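Local atomic coordinates of PTS system, IIA component (Streptococcus pneumoniae serotype 4, PDB entry 5T3U), a protein that probably carries phosphoryl groups in a sugar phosphotransferase system, as a mannose-type IIA component encoded with the pneumococcal fucose utilization operon. Residues F7-L12 and N68-V73; A14-F19 and G79-N84; M29-T34 and L110-D115; R38-G43 and V61-D66. All blocks are in the same frame, centred on the assembly; numbering follows the deposited sequence.

Contact 1: F7-L12 and N68-V73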
loop_
_atom_site.group_PDB
_atom_site.type_symbol
_atom_site.label_atom_id
_atom_site.label_comp_id
_atom_site.label_asym_id
_atom_site.label_seq_id
_atom_site.Cartn_x
_atom_site.Cartn_y
_atom_site.Cartn_z
ATOM N N PHE A 7 22.324 -12.436 -7.316
ATOM C CA PHE A 7 21.445 -11.690 -8.193
ATOM C C PHE A 7 21.602 -10.182 -7.971
ATOM O O PHE A 7 22.349 -9.739 -7.076
ATOM C CB PHE A 7 20.010 -12.139 -7.958
ATOM C CG PHE A 7 19.815 -13.618 -8.119
ATOM C CD1 PHE A 7 19.826 -14.200 -9.381
ATOM C CD2 PHE A 7 19.596 -14.420 -7.013
ATOM C CE1 PHE A 7 19.637 -15.556 -9.544
ATOM C CE2 PHE A 7 19.413 -15.785 -7.154
ATOM C CZ PHE A 7 19.436 -16.368 -8.429
ATOM N N ASN A 8 20.921 -9.387 -8.791
ATOM C CA ASN A 8 21.099 -7.943 -8.733
ATOM C C ASN A 8 20.553 -7.314 -7.440
ATOM O O ASN A 8 21.227 -6.512 -6.824
ATOM C CB ASN A 8 20.448 -7.272 -9.939
ATOM C CG ASN A 8 21.232 -7.493 -11.212
ATOM O OD1 ASN A 8 22.434 -7.660 -11.177
ATOM N ND2 ASN A 8 20.557 -7.519 -12.329
ATOM N N ARG A 9 19.341 -7.703 -7.044
ATOM C CA ARG A 9 18.534 -6.884 -6.140
ATOM C C ARG A 9 17.501 -7.756 -5.437
ATOM O O ARG A 9 16.732 -8.439 -6.103
ATOM C CB ARG A 9 17.812 -5.822 -6.982
ATOM C CG ARG A 9 17.220 -4.640 -6.256
ATOM C CD ARG A 9 16.912 -3.525 -7.215
ATOM N NE ARG A 9 18.040 -3.272 -8.093
ATOM C CZ ARG A 9 18.038 -3.513 -9.396
ATOM N NH1 ARG A 9 16.936 -3.982 -9.978
ATOM N NH2 ARG A 9 19.140 -3.280 -10.114
ATOM N N GLY A 10 17.520 -7.741 -4.106
ATOM C CA GLY A 10 16.481 -8.352 -3.263
ATOM C C GLY A 10 15.518 -7.297 -2.717
ATOM O O GLY A 10 15.796 -6.085 -2.771
ATOM N N ILE A 11 14.366 -7.725 -2.225
ATOM C CA ILE A 11 13.390 -6.755 -1.755
ATOM C C ILE A 11 12.880 -7.217 -0.429
ATOM O O ILE A 11 12.423 -8.337 -0.302
ATOM C CB ILE A 11 12.188 -6.570 -2.756
ATOM C CG1 ILE A 11 12.655 -6.096 -4.142
ATOM C CG2 ILE A 11 11.101 -5.577 -2.188
ATOM C CD1 ILE A 11 11.552 -6.208 -5.186
ATOM N N LEU A 12 12.955 -6.359 0.576
ATOM C CA LEU A 12 12.266 -6.661 1.816
ATOM C C LEU A 12 11.097 -5.690 1.981
ATOM O O LEU A 12 11.290 -4.475 1.909
ATOM C CB LEU A 12 13.211 -6.529 3.011
ATOM C CG LEU A 12 12.595 -6.697 4.403
ATOM C CD1 LEU A 12 12.011 -8.110 4.659
ATOM C CD2 LEU A 12 13.627 -6.353 5.443
ATOM N N ASN A 68 21.952 -11.363 -3.116
ATOM C CA ASN A 68 21.667 -10.238 -3.992
ATOM C C ASN A 68 22.736 -9.221 -3.746
ATOM O O ASN A 68 23.180 -9.102 -2.620
ATOM C CB ASN A 68 20.290 -9.610 -3.643
ATOM C CG ASN A 68 19.150 -10.564 -3.812
ATOM O OD1 ASN A 68 18.729 -11.220 -2.856
ATOM N ND2 ASN A 68 18.648 -10.672 -5.022
ATOM N N GLN A 69 23.137 -8.481 -4.760
ATOM C CA GLN A 69 24.138 -7.417 -4.575
ATOM C C GLN A 69 23.625 -6.212 -3.776
ATOM O O GLN A 69 24.390 -5.595 -3.019
ATOM C CB GLN A 69 24.650 -6.910 -5.921
ATOM C CG GLN A 69 25.514 -7.910 -6.692
ATOM C CD GLN A 69 25.971 -7.295 -8.006
ATOM O OE1 GLN A 69 25.475 -7.641 -9.076
ATOM N NE2 GLN A 69 26.863 -6.329 -7.921
ATOM N N GLU A 70 22.356 -5.856 -3.985
ATOM C CA GLU A 70 21.707 -4.792 -3.242
ATOM C C GLU A 70 20.371 -5.259 -2.676
ATOM O O GLU A 70 19.819 -6.284 -3.119
ATOM C CB GLU A 70 21.374 -3.660 -4.183
ATOM C CG GLU A 70 22.511 -3.008 -4.882
ATOM C CD GLU A 70 21.983 -2.078 -5.944
ATOM O OE1 GLU A 70 20.733 -1.991 -6.122
ATOM O OE2 GLU A 70 22.814 -1.437 -6.605
ATOM N N VAL A 71 19.843 -4.510 -1.704
ATOM C CA VAL A 71 18.488 -4.741 -1.190
ATOM C C VAL A 71 17.723 -3.401 -1.119
ATOM O O VAL A 71 18.261 -2.385 -0.667
ATOM C CB VAL A 71 18.526 -5.472 0.171
ATOM C CG1 VAL A 71 17.127 -5.545 0.831
ATOM C CG2 VAL A 71 19.094 -6.858 0.006
ATOM N N ILE A 72 16.482 -3.398 -1.599
ATOM C CA ILE A 72 15.560 -2.302 -1.335
ATOM C C ILE A 72 14.607 -2.743 -0.227
ATOM O O ILE A 72 13.969 -3.785 -0.306
ATOM C CB ILE A 72 14.816 -1.840 -2.625
ATOM C CG1 ILE A 72 15.847 -1.447 -3.692
ATOM C CG2 ILE A 72 13.875 -0.590 -2.355
ATOM C CD1 ILE A 72 15.227 -1.164 -5.031
ATOM N N VAL A 73 14.591 -1.963 0.845
ATOM C CA VAL A 73 13.644 -2.114 1.918
ATOM C C VAL A 73 12.476 -1.166 1.628
ATOM O O VAL A 73 12.671 0.060 1.453
ATOM C CB VAL A 73 14.291 -1.760 3.295
ATOM C CG1 VAL A 73 13.291 -1.938 4.435
ATOM C CG2 VAL A 73 15.532 -2.620 3.553
#
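Arg9 and Ile72 meet in the tight part of this contact: CD of Arg9 lies 3.6 Å from CD1 of Ile72, the two side chains running side by side in the same direction. Backbone bonds alternate between the strands beneath them. Gly10 N reaches Glu70 O at 2.9 Å, a nearly straight bond (169° at the hydrogen), Ile72 N returns to Gly10 O at 3.0 Å, and Leu12 N binds Ile72 O. Lacking a side chain, Gly10 lets Asn68 lean across it, with CB of Asn68 3.4 Å from N of Gly10. The pair 9-12 and 70-73 forms the middle of a four-stranded parallel sheet in an alpha/beta fold, with helices on both faces: Ile11 and Ile72 point to helix 104-112, while Leu12, Val71 and Val73 point to helix 50-65. Beta-branched valine and isoleucine, with leucine, suit these strands covered on both faces. Toward the start of the strands the packing opens out. Gln69 N still binds Phe7 O at 2.8 Å, but Asn8 and Gln69 merely lie abreast with their amide planes 55° apart, as polar residues can near solvent, and the Phe7 ring leads away from its partner strand. Arg9 spans both regions. Its chain bends at chi3 (-48°), which sets NE, and Glu70 OE1 lies at the guanidinium edge, near its plane, in a long salt bridge of 3.6 Å with NE of Arg9. The stronger grip on the guanidinium comes from the carbonyl of Ser116, which binds NH2.

Contact 2: A14-F19 and G79-N84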
loop_
_atom_site.group_PDB
_atom_site.type_symbol
_atom_site.label_atom_id
_atom_site.label_comp_id
_atom_site.label_asym_id
_atom_site.label_seq_id
_atom_site.Cartn_x
_atom_site.Cartn_y
_atom_site.Cartn_z
ATOM N N ALA A 14 8.419 -4.345 4.555
ATOM C CA ALA A 14 8.214 -4.387 6.009
ATOM C C ALA A 14 7.169 -3.387 6.478
ATOM O O ALA A 14 7.121 -2.290 5.982
ATOM C CB ALA A 14 9.531 -4.127 6.727
ATOM N N SER A 15 6.344 -3.757 7.460
ATOM C CA SER A 15 5.342 -2.833 7.965
ATOM C C SER A 15 4.915 -3.223 9.374
ATOM O O SER A 15 5.145 -4.356 9.813
ATOM C CB SER A 15 4.102 -2.894 7.052
ATOM O OG SER A 15 3.491 -4.164 7.176
ATOM N N HIS A 16 4.253 -2.317 10.081
ATOM C CA HIS A 16 3.359 -2.772 11.169
ATOM C C HIS A 16 2.243 -3.626 10.538
ATOM O O HIS A 16 1.821 -3.360 9.412
ATOM C CB HIS A 16 2.711 -1.581 11.847
ATOM C CG HIS A 16 3.675 -0.695 12.571
ATOM N ND1 HIS A 16 4.370 0.317 11.941
ATOM C CD2 HIS A 16 4.005 -0.621 13.881
ATOM C CE1 HIS A 16 5.096 0.969 12.832
ATOM N NE2 HIS A 16 4.916 0.402 14.009
ATOM N N GLY A 17 1.815 -4.677 11.237
ATOM C CA GLY A 17 0.726 -5.512 10.749
ATOM C C GLY A 17 0.923 -6.184 9.408
ATOM O O GLY A 17 2.050 -6.394 8.959
ATOM N N ASN A 18 -0.213 -6.515 8.781
ATOM C CA ASN A 18 -0.308 -7.350 7.610
ATOM C C ASN A 18 -0.163 -6.594 6.268
ATOM O O ASN A 18 -0.286 -7.202 5.210
ATOM C CB ASN A 18 -1.660 -8.096 7.641
ATOM C CG ASN A 18 -1.753 -9.131 8.772
ATOM O OD1 ASN A 18 -0.742 -9.582 9.319
ATOM N ND2 ASN A 18 -2.969 -9.513 9.114
ATOM N N PHE A 19 0.084 -5.286 6.299
ATOM C CA PHE A 19 0.256 -4.512 5.042
ATOM C C PHE A 19 1.269 -5.132 4.071
ATOM O O PHE A 19 0.961 -5.309 2.870
ATOM C CB PHE A 19 0.662 -3.064 5.335
ATOM C CG PHE A 19 0.653 -2.147 4.126
ATOM C CD1 PHE A 19 -0.511 -1.946 3.388
ATOM C CD2 PHE A 19 1.803 -1.450 3.757
ATOM C CE1 PHE A 19 -0.532 -1.075 2.326
ATOM C CE2 PHE A 19 1.794 -0.596 2.684
ATOM C CZ PHE A 19 0.600 -0.417 1.948
ATOM N N GLY A 79 8.609 7.240 10.232
ATOM C CA GLY A 79 8.340 7.352 11.677
ATOM C C GLY A 79 7.636 6.122 12.225
ATOM O O GLY A 79 7.351 6.063 13.401
ATOM N N GLY A 80 7.332 5.145 11.380
ATOM C CA GLY A 80 6.951 3.809 11.861
ATOM C C GLY A 80 8.189 3.042 12.352
ATOM O O GLY A 80 9.316 3.421 12.027
ATOM N N SER A 81 7.983 1.970 13.116
ATOM C CA SER A 81 9.111 1.221 13.690
ATOM C C SER A 81 9.917 0.472 12.609
ATOM O O SER A 81 11.145 0.507 12.669
ATOM C CB SER A 81 8.673 0.258 14.798
ATOM O OG SER A 81 8.115 0.953 15.910
ATOM N N PRO A 82 9.249 -0.176 11.611
ATOM C CA PRO A 82 10.056 -0.759 10.524
ATOM C C PRO A 82 11.003 0.266 9.892
ATOM O O PRO A 82 12.203 -0.030 9.685
ATOM C CB PRO A 82 8.992 -1.238 9.498
ATOM C CG PRO A 82 7.786 -1.559 10.378
ATOM C CD PRO A 82 7.802 -0.450 11.415
ATOM N N ASN A 83 10.498 1.460 9.600
ATOM C CA ASN A 83 11.388 2.466 9.017
ATOM C C ASN A 83 12.471 2.925 9.989
ATOM O O ASN A 83 13.591 3.143 9.561
ATOM C CB ASN A 83 10.652 3.692 8.523
ATOM C CG ASN A 83 11.430 4.429 7.460
ATOM O OD1 ASN A 83 11.989 5.496 7.701
ATOM N ND2 ASN A 83 11.500 3.851 6.288
ATOM N N ASN A 84 12.122 3.110 11.276
ATOM C CA ASN A 84 13.113 3.559 12.272
ATOM C C ASN A 84 14.286 2.573 12.382
ATOM O O ASN A 84 15.457 2.971 12.398
ATOM C CB ASN A 84 12.480 3.744 13.654
ATOM C CG ASN A 84 11.570 4.965 13.739
ATOM O OD1 ASN A 84 11.695 5.936 12.974
ATOM N ND2 ASN A 84 10.652 4.921 14.694
#
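His16 lays CE1 of its imidazole against the start of helix 81-90, 3.1 Å from N of Ser81 and 3.4 Å from CD of Pro82. Its CG stands anti to the carbonyl carbon (chi1 -66°), and the side chain crosses that of Pro82 at about a right angle. Gly80, at the N-cap, meets the ring edge in its plane, where CE1 of His16 comes within 3.5 Å of CA of Gly80. Proline suits the first helical turn, where a backbone N-H has no partner within the helix; CG of Pro82 packs 3.5 Å from C of Ser15. One residue before Ser15, CB of Ala14 touches CB of Pro82 at 4.0 Å. Ser15 turns away from the helix: its OG, between the backbone N and the carbonyl carbon (chi1 67°), binds O of His16 at 2.9 Å from above the carbonyl plane. Gly17, at positive phi, then allows a type II' turn. Relatives in the mannose-type IIA family carry their phosphorylated histidine at the end of this first strand, a position His16 probably matches. Phe57 and Phe53 of helix 50-65 cover Ala14 and Pro82, Leu44 of strand 39-44 touches His16, and Phe30 of the second subunit meets the imidazole edge-to-face.

Contact 3: M29-T34 and L110-D115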
loop_
_atom_site.group_PDB
_atom_site.type_symbol
_atom_site.label_atom_id
_atom_site.label_comp_id
_atom_site.label_asym_id
_atom_site.label_seq_id
_atom_site.Cartn_x
_atom_site.Cartn_y
_atom_site.Cartn_z
ATOM N N MET A 29 0.036 -11.628 -7.824
ATOM C CA MET A 29 -1.084 -11.830 -8.749
ATOM C C MET A 29 -0.764 -11.189 -10.085
ATOM O O MET A 29 -1.291 -11.607 -11.113
ATOM C CB MET A 29 -2.381 -11.282 -8.182
ATOM C CG MET A 29 -2.927 -12.121 -7.034
ATOM S SD MET A 29 -4.448 -11.457 -6.318
ATOM C CE MET A 29 -5.556 -11.604 -7.729
ATOM N N PHE A 30 0.122 -10.200 -10.074
ATOM C CA PHE A 30 0.545 -9.544 -11.304
ATOM C C PHE A 30 1.841 -10.081 -11.893
ATOM O O PHE A 30 1.943 -10.221 -13.096
ATOM C CB PHE A 30 0.632 -8.019 -11.104
ATOM C CG PHE A 30 -0.689 -7.402 -10.723
ATOM C CD1 PHE A 30 -1.676 -7.199 -11.688
ATOM C CD2 PHE A 30 -0.951 -7.055 -9.416
ATOM C CE1 PHE A 30 -2.918 -6.655 -11.340
ATOM C CE2 PHE A 30 -2.177 -6.498 -9.061
ATOM C CZ PHE A 30 -3.168 -6.317 -10.017
ATOM N N VAL A 31 2.828 -10.380 -11.051
ATOM C CA VAL A 31 4.171 -10.699 -11.540
ATOM C C VAL A 31 4.576 -12.162 -11.320
ATOM O O VAL A 31 5.687 -12.556 -11.670
ATOM C CB VAL A 31 5.233 -9.754 -10.908
ATOM C CG1 VAL A 31 4.867 -8.308 -11.183
ATOM C CG2 VAL A 31 5.320 -9.967 -9.407
ATOM N N GLY A 32 3.685 -12.961 -10.742
ATOM C CA GLY A 32 3.976 -14.373 -10.449
ATOM C C GLY A 32 4.633 -14.558 -9.083
ATOM O O GLY A 32 5.140 -13.599 -8.476
ATOM N N GLU A 33 4.613 -15.802 -8.614
ATOM C CA GLU A 33 5.100 -16.166 -7.285
ATOM C C GLU A 33 6.599 -15.832 -7.139
ATOM O O GLU A 33 7.367 -16.052 -8.056
ATOM C CB GLU A 33 4.853 -17.673 -7.056
ATOM C CG GLU A 33 4.682 -18.061 -5.573
ATOM C CD GLU A 33 5.368 -19.388 -5.204
ATOM O OE1 GLU A 33 6.367 -19.757 -5.875
ATOM O OE2 GLU A 33 4.943 -20.038 -4.216
ATOM N N THR A 34 7.008 -15.260 -6.011
ATOM C CA THR A 34 8.433 -14.979 -5.794
ATOM C C THR A 34 9.011 -16.022 -4.828
ATOM O O THR A 34 8.261 -16.756 -4.184
ATOM C CB THR A 34 8.688 -13.550 -5.209
ATOM O OG1 THR A 34 7.955 -13.394 -3.995
ATOM C CG2 THR A 34 8.267 -12.459 -6.180
ATOM N N LEU A 110 9.374 -2.854 -8.845
ATOM C CA LEU A 110 10.641 -3.344 -8.284
ATOM C C LEU A 110 10.778 -4.850 -8.479
ATOM O O LEU A 110 11.873 -5.339 -8.814
ATOM C CB LEU A 110 10.779 -2.946 -6.817
ATOM C CG LEU A 110 11.060 -1.447 -6.620
ATOM C CD1 LEU A 110 11.051 -1.014 -5.135
ATOM C CD2 LEU A 110 12.380 -1.018 -7.342
ATOM N N ILE A 111 9.690 -5.605 -8.322
ATOM C CA ILE A 111 9.819 -7.061 -8.589
ATOM C C ILE A 111 10.114 -7.328 -10.081
ATOM O O ILE A 111 11.043 -8.080 -10.419
ATOM C CB ILE A 111 8.623 -7.889 -8.094
ATOM C CG1 ILE A 111 8.515 -7.834 -6.573
ATOM C CG2 ILE A 111 8.781 -9.386 -8.521
ATOM C CD1 ILE A 111 7.154 -8.390 -6.005
ATOM N N SER A 112 9.370 -6.663 -10.967
ATOM C CA SER A 112 9.522 -6.866 -12.419
ATOM C C SER A 112 10.909 -6.543 -12.941
ATOM O O SER A 112 11.323 -7.083 -13.974
ATOM C CB SER A 112 8.493 -6.029 -13.192
ATOM O OG SER A 112 7.201 -6.364 -12.731
ATOM N N SER A 113 11.613 -5.649 -12.244
ATOM C CA SER A 113 12.901 -5.142 -12.705
ATOM C C SER A 113 14.092 -5.633 -11.855
ATOM O O SER A 113 15.225 -5.148 -12.018
ATOM C CB SER A 113 12.867 -3.613 -12.783
ATOM O OG SER A 113 12.714 -3.036 -11.489
ATOM N N TYR A 114 13.861 -6.616 -10.982
ATOM C CA TYR A 114 14.929 -6.991 -10.051
ATOM C C TYR A 114 16.108 -7.802 -10.645
ATOM O O TYR A 114 17.091 -8.092 -9.946
ATOM C CB TYR A 114 14.399 -7.576 -8.743
ATOM C CG TYR A 114 13.675 -8.922 -8.752
ATOM C CD1 TYR A 114 13.713 -9.794 -9.846
ATOM C CD2 TYR A 114 12.966 -9.324 -7.619
ATOM C CE1 TYR A 114 13.058 -11.037 -9.796
ATOM C CE2 TYR A 114 12.314 -10.520 -7.564
ATOM C CZ TYR A 114 12.360 -11.381 -8.648
ATOM O OH TYR A 114 11.688 -12.578 -8.553
ATOM N N ASP A 115 16.013 -8.139 -11.931
ATOM C CA ASP A 115 17.133 -8.779 -12.620
ATOM C C ASP A 115 17.742 -7.830 -13.633
ATOM O O ASP A 115 18.584 -8.217 -14.456
ATOM C CB ASP A 115 16.697 -10.080 -13.308
ATOM C CG ASP A 115 16.249 -11.121 -12.322
ATOM O OD1 ASP A 115 16.939 -11.304 -11.302
ATOM O OD2 ASP A 115 15.208 -11.767 -12.570
#
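Tyr114 reaches Thr34 with the hydroxyl at the edge of its ring, OH lying 4.2 Å from CG2 of Thr34. One face of that ring carries O of Ile111, 3.1 Å above the plane and offset toward the rim; the opposite face is turned to Arg38 in a cation-pi interaction. The contact joins the C-terminal ends of helices 19-31 and 104-112, which pack side by side on one face of the parallel sheet in this alpha/beta fold. Its apolar centre is Ile111, whose CG2, anti to the backbone N, meets CG2 of Val31 at 3.6 Å and CG2 of Thr34 at 3.9 Å. Both partners cross Ile111 at about a right angle, and the closest touches are methyl to methyl. Thr34 suits a place between core and surface: its methyl joins the apolar group while OG1 binds Glu28. Between Val31 and Thr34 the chain leaves its helix at Gly32, where positive phi with an extended psi would press any side chain against the preceding carbonyl oxygen. At the exposed margin Ser112 gives its hydroxyl to the carbonyl of Val108, one turn back in its helix, and the same OG lies 3.4 Å from CG1 of Val31.

Contact 4: R38-G43 and V61-D66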
loop_
_atom_site.group_PDB
_atom_site.type_symbol
_atom_site.label_atom_id
_atom_site.label_comp_id
_atom_site.label_asym_id
_atom_site.label_seq_id
_atom_site.Cartn_x
_atom_site.Cartn_y
_atom_site.Cartn_z
ATOM N N ARG A 38 14.921 -13.853 -2.977
ATOM C CA ARG A 38 14.778 -12.570 -3.715
ATOM C C ARG A 38 13.856 -11.568 -3.024
ATOM O O ARG A 38 14.076 -10.371 -3.098
ATOM C CB ARG A 38 14.236 -12.781 -5.138
ATOM C CG ARG A 38 14.966 -13.775 -5.977
ATOM C CD ARG A 38 16.441 -13.423 -6.161
ATOM N NE ARG A 38 16.689 -12.066 -6.674
ATOM C CZ ARG A 38 16.668 -11.714 -7.961
ATOM N NH1 ARG A 38 16.370 -12.599 -8.904
ATOM N NH2 ARG A 38 16.933 -10.455 -8.316
ATOM N N VAL A 39 12.799 -12.058 -2.392
ATOM C CA VAL A 39 11.775 -11.206 -1.784
ATOM C C VAL A 39 11.295 -11.779 -0.484
ATOM O O VAL A 39 11.034 -12.996 -0.368
ATOM C CB VAL A 39 10.527 -11.000 -2.724
ATOM C CG1 VAL A 39 9.519 -10.027 -2.080
ATOM C CG2 VAL A 39 10.962 -10.481 -4.098
ATOM N N ARG A 40 11.202 -10.899 0.510
ATOM C CA ARG A 40 10.702 -11.282 1.838
ATOM C C ARG A 40 9.782 -10.224 2.407
ATOM O O ARG A 40 9.859 -9.055 2.028
ATOM C CB ARG A 40 11.882 -11.502 2.806
ATOM C CG ARG A 40 12.658 -12.786 2.474
ATOM C CD ARG A 40 13.736 -13.048 3.531
ATOM N NE ARG A 40 14.729 -13.975 2.994
ATOM C CZ ARG A 40 15.678 -14.562 3.720
ATOM N NH1 ARG A 40 15.759 -14.336 5.031
ATOM N NH2 ARG A 40 16.524 -15.399 3.127
ATOM N N THR A 41 8.939 -10.623 3.350
ATOM C CA THR A 41 8.168 -9.638 4.088
ATOM C C THR A 41 8.379 -9.769 5.588
ATOM O O THR A 41 8.745 -10.835 6.080
ATOM C CB THR A 41 6.651 -9.756 3.791
ATOM O OG1 THR A 41 6.140 -10.963 4.363
ATOM C CG2 THR A 41 6.414 -9.750 2.296
ATOM N N LEU A 42 8.107 -8.694 6.316
ATOM C CA LEU A 42 8.124 -8.764 7.777
ATOM C C LEU A 42 7.064 -7.830 8.328
ATOM O O LEU A 42 7.022 -6.665 7.955
ATOM C CB LEU A 42 9.508 -8.351 8.297
ATOM C CG LEU A 42 9.826 -8.582 9.774
ATOM C CD1 LEU A 42 9.711 -10.092 10.109
ATOM C CD2 LEU A 42 11.267 -8.066 10.059
ATOM N N GLY A 43 6.224 -8.339 9.231
ATOM C CA GLY A 43 5.234 -7.516 9.902
ATOM C C GLY A 43 5.496 -7.418 11.394
ATOM O O GLY A 43 5.764 -8.419 12.036
ATOM N N VAL A 61 17.450 -8.621 6.137
ATOM C CA VAL A 61 18.261 -7.835 5.191
ATOM C C VAL A 61 19.617 -8.526 4.920
ATOM O O VAL A 61 20.029 -8.656 3.760
ATOM C CB VAL A 61 18.485 -6.373 5.621
ATOM C CG1 VAL A 61 19.452 -5.668 4.655
ATOM C CG2 VAL A 61 17.173 -5.583 5.681
ATOM N N ASP A 62 20.289 -8.975 5.990
ATOM C CA ASP A 62 21.575 -9.681 5.883
ATOM C C ASP A 62 21.468 -10.904 4.983
ATOM O O ASP A 62 22.291 -11.104 4.087
ATOM C CB ASP A 62 22.064 -10.132 7.271
ATOM C CG ASP A 62 22.508 -8.978 8.151
ATOM O OD1 ASP A 62 22.769 -7.869 7.632
ATOM O OD2 ASP A 62 22.633 -9.184 9.381
ATOM N N GLU A 63 20.451 -11.718 5.210
ATOM C CA GLU A 63 20.267 -12.922 4.404
ATOM C C GLU A 63 19.946 -12.661 2.936
ATOM O O GLU A 63 20.360 -13.408 2.051
ATOM C CB GLU A 63 19.249 -13.854 5.050
ATOM C CG GLU A 63 19.843 -14.538 6.272
ATOM C CD GLU A 63 18.799 -15.139 7.190
ATOM O OE1 GLU A 63 19.022 -15.075 8.421
ATOM O OE2 GLU A 63 17.770 -15.665 6.697
ATOM N N LEU A 64 19.252 -11.564 2.669
ATOM C CA LEU A 64 18.966 -11.178 1.304
ATOM C C LEU A 64 20.266 -10.731 0.651
ATOM O O LEU A 64 20.482 -10.994 -0.526
ATOM C CB LEU A 64 17.844 -10.118 1.250
ATOM C CG LEU A 64 16.403 -10.681 1.345
ATOM C CD1 LEU A 64 15.339 -9.569 1.492
ATOM C CD2 LEU A 64 16.045 -11.599 0.145
ATOM N N LEU A 65 21.144 -10.081 1.412
ATOM C CA LEU A 65 22.462 -9.686 0.875
ATOM C C LEU A 65 23.416 -10.853 0.555
ATOM O O LEU A 65 24.392 -10.673 -0.223
ATOM C CB LEU A 65 23.155 -8.610 1.737
ATOM C CG LEU A 65 22.566 -7.188 1.749
ATOM C CD1 LEU A 65 23.044 -6.412 2.998
ATOM C CD2 LEU A 65 22.868 -6.410 0.459
ATOM N N ASP A 66 23.134 -12.036 1.100
ATOM C CA ASP A 66 23.930 -13.210 0.744
ATOM C C ASP A 66 23.671 -13.635 -0.688
ATOM O O ASP A 66 24.512 -14.306 -1.275
ATOM C CB ASP A 66 23.650 -14.413 1.646
ATOM C CG ASP A 66 24.073 -14.194 3.069
ATOM O OD1 ASP A 66 25.080 -13.492 3.311
ATOM O OD2 ASP A 66 23.380 -14.741 3.969
HETATM O O HOH W 1 18.282 -17.292 4.163
#
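Arg40 and Leu64 slide past each other in opposite directions; the arginine chain is extended from CG to NE, and CD2 of Leu64 lies 3.9 Å from NE of Arg40. Glu63 instead crosses Arg40 at about a right angle, its carboxylate plane turned 68° from the guanidinium. NH1 of Arg40 nevertheless points straight at OE2 of Glu63, at 2.9 Å and 176°. The oxygen lies in the guanidinium plane, at its edge, whereas NH1 approaches from above the plane of the carboxylate. A water closes the other corner, accepting from NH2 of Arg40 at 2.8 Å and donating to OE2 of Glu63 at 3.1 Å. Deeper in, CD2 of Leu64 touches the carbonyl carbon of Arg38, whose side chain starts away from the helix and forms a salt bridge with Asp115. Strand 39-43 and helix 61-65 run antiparallel, their axes 9.7 Å apart, as expected of the helix in a beta-alpha-beta crossover. A long arginine suits the border of this layer, since its methylenes can lie against leucine while the charge reaches the surface. With Asn36 O bound to NE and Gln60 OE1 to NH1, the guanidinium is held by several acceptors, and its positive charge probably helps keep Glu63 ionised.

Overall arrangement
From the N terminus, strand 7-16 supplies the first segments of contacts 1 and 2, so that one strand begins both loops. Helix 19-31 then leads to the first segment of contact 3. Next come strand 39-44 and helix 50-65, whose contact 4 closes the shortest loop, lying within those of the other three. Contact 1 closes when strand 68-75 joins the sheet, contact 2 when helix 81-90 starts, and contact 3 last, at the end of helix 104-112. Contacts 1, 2 and 3 cross one another in sequence. Contacts 1 and 4 share the sheet, their centres about 8 Å apart, and Arg38 links contact 4 to Asp115 of contact 3. Contacts 2 and 3 both touch the second subunit.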